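Local coordinates for protein halohydrin epoxidase A (Corynebacterium sp., PDB 4Z9F) that probably catalyses the closure of vicinal halohydrins to epoxides with release of hydrogen halide, on a short-chain dehydrogenase/reductase-like fold, at residues T7-F12 / V28-A33; F179-T184 / G211-M216. The protein carries 1 engineered substitution. All coordinates share one frame; numbering follows the deposited sequence.

Contact 1. Residues T7-F12 / V28-A33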
# COMPACT_ATOMS: atom_id res chain seq x y z
N THR C 7 -21.02 8.73 -16.84
CA THR C 7 -22.11 7.88 -16.42
C THR C 7 -22.72 8.42 -15.12
O THR C 7 -22.13 9.24 -14.42
CB THR C 7 -21.63 6.44 -16.23
OG1 THR C 7 -20.60 6.42 -15.24
CG2 THR C 7 -21.08 5.90 -17.54
N HIS C 8 -23.94 7.95 -14.83
CA HIS C 8 -24.69 8.34 -13.63
C HIS C 8 -24.57 9.83 -13.36
O HIS C 8 -24.20 10.27 -12.26
CB HIS C 8 -24.23 7.51 -12.43
CG HIS C 8 -24.46 6.04 -12.60
ND1 HIS C 8 -25.71 5.46 -12.49
CD2 HIS C 8 -23.60 5.03 -12.85
CE1 HIS C 8 -25.60 4.16 -12.67
NE2 HIS C 8 -24.33 3.87 -12.89
N ALA C 9 -24.89 10.63 -14.39
CA ALA C 9 -24.54 12.04 -14.41
C ALA C 9 -25.19 12.86 -13.31
O ALA C 9 -24.73 13.97 -13.03
CB ALA C 9 -24.89 12.65 -15.77
N ARG C 10 -26.25 12.36 -12.69
CA ARG C 10 -26.94 13.13 -11.66
C ARG C 10 -26.50 12.77 -10.25
O ARG C 10 -27.05 13.30 -9.28
CB ARG C 10 -28.45 12.95 -11.81
CG ARG C 10 -28.94 13.39 -13.18
CD ARG C 10 -30.39 13.07 -13.40
NE ARG C 10 -31.27 13.99 -12.70
CZ ARG C 10 -32.58 14.03 -12.87
NH1 ARG C 10 -33.16 13.20 -13.72
NH2 ARG C 10 -33.31 14.91 -12.19
N HIS C 11 -25.49 11.91 -10.11
CA HIS C 11 -25.16 11.32 -8.83
C HIS C 11 -23.66 11.40 -8.59
O HIS C 11 -22.87 11.63 -9.52
CB HIS C 11 -25.63 9.87 -8.76
CG HIS C 11 -27.10 9.72 -8.97
ND1 HIS C 11 -28.02 9.85 -7.94
CD2 HIS C 11 -27.83 9.47 -10.08
CE1 HIS C 11 -29.24 9.69 -8.42
NE2 HIS C 11 -29.15 9.45 -9.72
N PHE C 12 -23.27 11.22 -7.32
CA PHE C 12 -21.86 11.11 -6.93
C PHE C 12 -21.02 12.24 -7.53
O PHE C 12 -21.29 13.42 -7.30
CB PHE C 12 -21.35 9.72 -7.36
CG PHE C 12 -20.18 9.20 -6.56
CD1 PHE C 12 -19.79 9.81 -5.37
CD2 PHE C 12 -19.47 8.10 -7.00
CE1 PHE C 12 -18.72 9.31 -4.64
CE2 PHE C 12 -18.40 7.60 -6.28
CZ PHE C 12 -18.02 8.21 -5.10
N VAL C 28 -20.46 17.22 -23.35
CA VAL C 28 -20.55 16.14 -22.37
C VAL C 28 -21.80 15.32 -22.67
O VAL C 28 -22.92 15.78 -22.45
CB VAL C 28 -20.56 16.69 -20.94
CG1 VAL C 28 -20.55 15.53 -19.96
CG2 VAL C 28 -19.36 17.62 -20.72
N VAL C 29 -21.59 14.11 -23.16
CA VAL C 29 -22.66 13.13 -23.37
C VAL C 29 -22.87 12.36 -22.07
O VAL C 29 -21.92 11.80 -21.52
CB VAL C 29 -22.30 12.19 -24.53
CG1 VAL C 29 -23.38 11.18 -24.73
CG2 VAL C 29 -22.04 12.98 -25.80
N CYS C 30 -24.11 12.30 -21.60
CA CYS C 30 -24.42 11.88 -20.23
C CYS C 30 -25.34 10.67 -20.20
O CYS C 30 -26.33 10.60 -20.93
CB CYS C 30 -25.07 13.03 -19.46
SG CYS C 30 -24.00 14.44 -19.27
N HIS C 31 -25.02 9.72 -19.31
CA HIS C 31 -25.87 8.59 -19.00
C HIS C 31 -26.45 8.79 -17.60
O HIS C 31 -25.80 9.37 -16.72
CB HIS C 31 -25.10 7.27 -19.08
CG HIS C 31 -25.61 6.19 -18.17
ND1 HIS C 31 -25.26 6.11 -16.84
CD2 HIS C 31 -26.41 5.13 -18.42
CE1 HIS C 31 -25.84 5.05 -16.30
NE2 HIS C 31 -26.55 4.44 -17.24
N ASP C 32 -27.67 8.31 -17.41
CA ASP C 32 -28.29 8.28 -16.09
C ASP C 32 -29.47 7.33 -16.15
O ASP C 32 -30.09 7.15 -17.20
CB ASP C 32 -28.73 9.68 -15.64
CG ASP C 32 -29.07 9.73 -14.15
OD1 ASP C 32 -30.27 9.82 -13.81
OD2 ASP C 32 -28.13 9.67 -13.31
N ALA C 33 -29.76 6.69 -15.01
CA ALA C 33 -30.90 5.78 -14.96
C ALA C 33 -32.20 6.50 -15.28
O ALA C 33 -33.12 5.91 -15.88
CB ALA C 33 -31.00 5.12 -13.59
O HOH W 1 -28.22 6.66 -12.71
O HOH W 2 -31.41 9.34 -11.44

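Contact 2. Residues F179-T184 / G211-M216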
# COMPACT_ATOMS: atom_id res chain seq x y z
N PHE C 179 -15.46 12.48 2.11
CA PHE C 179 -15.68 13.84 2.58
C PHE C 179 -15.73 14.82 1.41
O PHE C 179 -15.21 15.93 1.47
CB PHE C 179 -14.63 14.24 3.60
CG PHE C 179 -14.64 13.36 4.82
CD1 PHE C 179 -13.67 12.40 5.01
CD2 PHE C 179 -15.66 13.47 5.75
CE1 PHE C 179 -13.68 11.59 6.13
CE2 PHE C 179 -15.68 12.66 6.88
CZ PHE C 179 -14.69 11.72 7.06
N PHE C 180 -16.35 14.37 0.32
CA PHE C 180 -16.46 15.12 -0.92
C PHE C 180 -17.89 15.65 -1.02
O PHE C 180 -18.84 14.87 -1.02
CB PHE C 180 -16.11 14.20 -2.09
CG PHE C 180 -16.55 14.69 -3.42
CD1 PHE C 180 -17.11 13.81 -4.34
CD2 PHE C 180 -16.39 16.02 -3.77
CE1 PHE C 180 -17.51 14.26 -5.59
CE2 PHE C 180 -16.81 16.47 -5.02
CZ PHE C 180 -17.37 15.59 -5.92
N ASN C 181 -18.04 16.99 -1.07
CA ASN C 181 -19.36 17.60 -1.17
C ASN C 181 -20.02 17.19 -2.48
O ASN C 181 -19.63 17.66 -3.56
CB ASN C 181 -19.26 19.12 -1.05
CG ASN C 181 -20.60 19.85 -1.23
OD1 ASN C 181 -20.61 21.00 -1.66
ND2 ASN C 181 -21.71 19.20 -0.91
N ASN C 182 -20.98 16.28 -2.40
CA ASN C 182 -21.61 15.72 -3.59
C ASN C 182 -23.00 15.24 -3.21
O ASN C 182 -23.25 14.96 -2.03
CB ASN C 182 -20.75 14.58 -4.18
CG ASN C 182 -20.90 13.28 -3.43
OD1 ASN C 182 -21.85 12.55 -3.64
ND2 ASN C 182 -19.92 12.98 -2.55
N PRO C 183 -23.93 15.15 -4.17
CA PRO C 183 -25.33 14.87 -3.81
C PRO C 183 -25.57 13.48 -3.26
O PRO C 183 -26.60 13.26 -2.61
CB PRO C 183 -26.08 15.07 -5.13
CG PRO C 183 -25.06 14.74 -6.16
CD PRO C 183 -23.78 15.34 -5.62
N THR C 184 -24.66 12.52 -3.49
CA THR C 184 -24.90 11.18 -2.98
C THR C 184 -24.51 11.07 -1.51
O THR C 184 -25.34 10.74 -0.66
CB THR C 184 -24.16 10.14 -3.82
OG1 THR C 184 -24.64 10.20 -5.16
CG2 THR C 184 -24.41 8.76 -3.26
N GLY C 211 -14.40 18.47 0.39
CA GLY C 211 -13.89 18.82 -0.93
C GLY C 211 -14.98 19.46 -1.76
O GLY C 211 -16.13 19.02 -1.73
N ARG C 212 -14.63 20.51 -2.49
CA ARG C 212 -15.64 21.21 -3.29
C ARG C 212 -15.89 20.51 -4.62
O ARG C 212 -14.97 19.93 -5.21
CB ARG C 212 -15.20 22.64 -3.57
CG ARG C 212 -14.94 23.47 -2.36
CD ARG C 212 -14.85 24.94 -2.75
NE ARG C 212 -13.85 25.17 -3.78
CZ ARG C 212 -12.59 25.49 -3.53
NH1 ARG C 212 -12.17 25.63 -2.28
NH2 ARG C 212 -11.74 25.67 -4.54
N PRO C 213 -17.11 20.62 -5.14
CA PRO C 213 -17.37 20.15 -6.52
C PRO C 213 -16.34 20.64 -7.53
O PRO C 213 -15.87 19.83 -8.34
CB PRO C 213 -18.78 20.70 -6.81
CG PRO C 213 -19.41 20.83 -5.49
CD PRO C 213 -18.31 21.23 -4.54
N ASP C 214 -15.95 21.92 -7.49
CA ASP C 214 -15.03 22.44 -8.50
C ASP C 214 -13.62 21.90 -8.32
O ASP C 214 -12.83 21.94 -9.27
CB ASP C 214 -15.01 23.98 -8.51
CG ASP C 214 -14.42 24.58 -7.23
OD1 ASP C 214 -13.18 24.73 -7.14
OD2 ASP C 214 -15.21 24.95 -6.33
N GLU C 215 -13.30 21.40 -7.13
CA GLU C 215 -12.00 20.79 -6.91
C GLU C 215 -11.95 19.40 -7.51
O GLU C 215 -10.93 19.01 -8.08
CB GLU C 215 -11.69 20.75 -5.41
CG GLU C 215 -11.53 22.13 -4.82
CD GLU C 215 -11.28 22.11 -3.33
OE1 GLU C 215 -10.29 22.73 -2.88
OE2 GLU C 215 -12.07 21.48 -2.61
N MET C 216 -13.03 18.63 -7.36
CA MET C 216 -13.15 17.38 -8.10
C MET C 216 -13.15 17.66 -9.59
O MET C 216 -12.54 16.93 -10.37
CB MET C 216 -14.43 16.64 -7.69
CG MET C 216 -14.71 15.37 -8.48
SD MET C 216 -13.48 14.06 -8.28
CE MET C 216 -13.96 13.37 -6.70

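Contact 1. Residues T7-F12 / V28-A33
His-8 and Ala-9 grip His-31 where the first two strands of a Rossmann-type parallel sheet run out, at the mouth of the first beta-alpha-beta crossover. His-8 N donates to His-31 ND1 at 3.0 Å, almost straight (176°) and in the plane of the acceptor ring. One residue on, Ala-9 N bonds to His-31 O at 2.8 Å, so His-31 is held through ring and carbonyl alike. With its CG anti to the backbone N (chi1 151°), the His-31 imidazole lies alongside that of His-8 and presents an edge to it: CE1 sits 3.7 Å above the centre of the His-8 ring in a T-shaped pair, planes 87° apart. Ala-9 CB also rests on Cys-30 CB. Next comes the Asp-32 carboxylate, against the type I turn of His-8 to His-11. Its OD2 takes a weak bond from Arg-10 N and lies 3.3 Å from His-11 CD2 at the ring edge, carboxylate and imidazole nearly coplanar. The Arg-10 chain crosses Asp-32, CD touching OD1, while its guanidinium goes on to Glu-40 and to Ser-34, whose hydroxyl also bonds Asp-32 OD1. Tyr-81 stacks on His-11 and makes an edge-to-face pair with His-8. In cofactor-dependent relatives this loop is the glycine-rich dinucleotide-binding turn; the residues here, His, Ala, Arg, His and Phe, are consistent with an enzyme that uses no nicotinamide cofactor. Two waters complete the network: one joins His-8 ND1 to Ala-33 N, and the other lies 2.8 Å from His-11 NE2 and donates to Asp-32 OD1 at 2.7 Å.

Contact 2. Residues F179-T184 / G211-M216
Met-216 crosses the Phe-180 side chain at about a right angle and sets its tip over one face of the ring. Its CB starts at the rim, 3.6 Å from Phe-180 CE2; CG, anti to the backbone N (chi1 176°), passes CZ at 3.7 Å. Bends at chi2 and chi3 then fold the chain back, the sulfur standing obliquely off the ring in a Met-aromatic contact. The tip, CE, ends over the face, 4.0 Å from the Phe-180 ring centroid, as a CH-pi contact. Asn-182 CB lies against the opposite face, fixing the ring between the two. At the ring's edge, where Gly-211 O approaches CD2, a single beta bridge joins the backbones: Gly-211 N donates to Phe-179 O at 2.9 Å, and Asn-181 N to Gly-211 O, also at 2.9 Å. Asn-181 OD1 comes up beside Pro-213 CD, while its ND2 bonds Phe-186 O and Thr-188 OG1. Arg-212 is the N-cap of helix 213-224, where Glu-215 OE2 accepts its backbone N-H at 2.7 Å. The contact thus pins the start of that helix to the loop after strand 170-177, a loop that in related halohydrin dehalogenases helps to line the halide pocket of the Rossmann-like fold.

Overall arrangement
From the N terminus, the chain leaves strand 3-6 into the loop 7-12, runs back through helix 14-23 and enters strand 27-30, parallel to the first, at whose end contact 1 closes the crossover. It then adds the edge strand 52-53 and, on the other side of strand 3-6, strands 73-79, 127-132 and 170-177. Contact 2 closes the excursion through helices 188-193 and 195-204, bringing 211-216 to 179-184. The two loops are in series, neither nested nor crossed. They nevertheless meet: Phe-12 N and Thr-184 OG1, 2.8 Å apart, probably form a hydrogen bond. The loops following strands 3-6 and 170-177 are thereby joined at the C-terminal edge of the sheet, past the ends of strands 73-79 and 127-132.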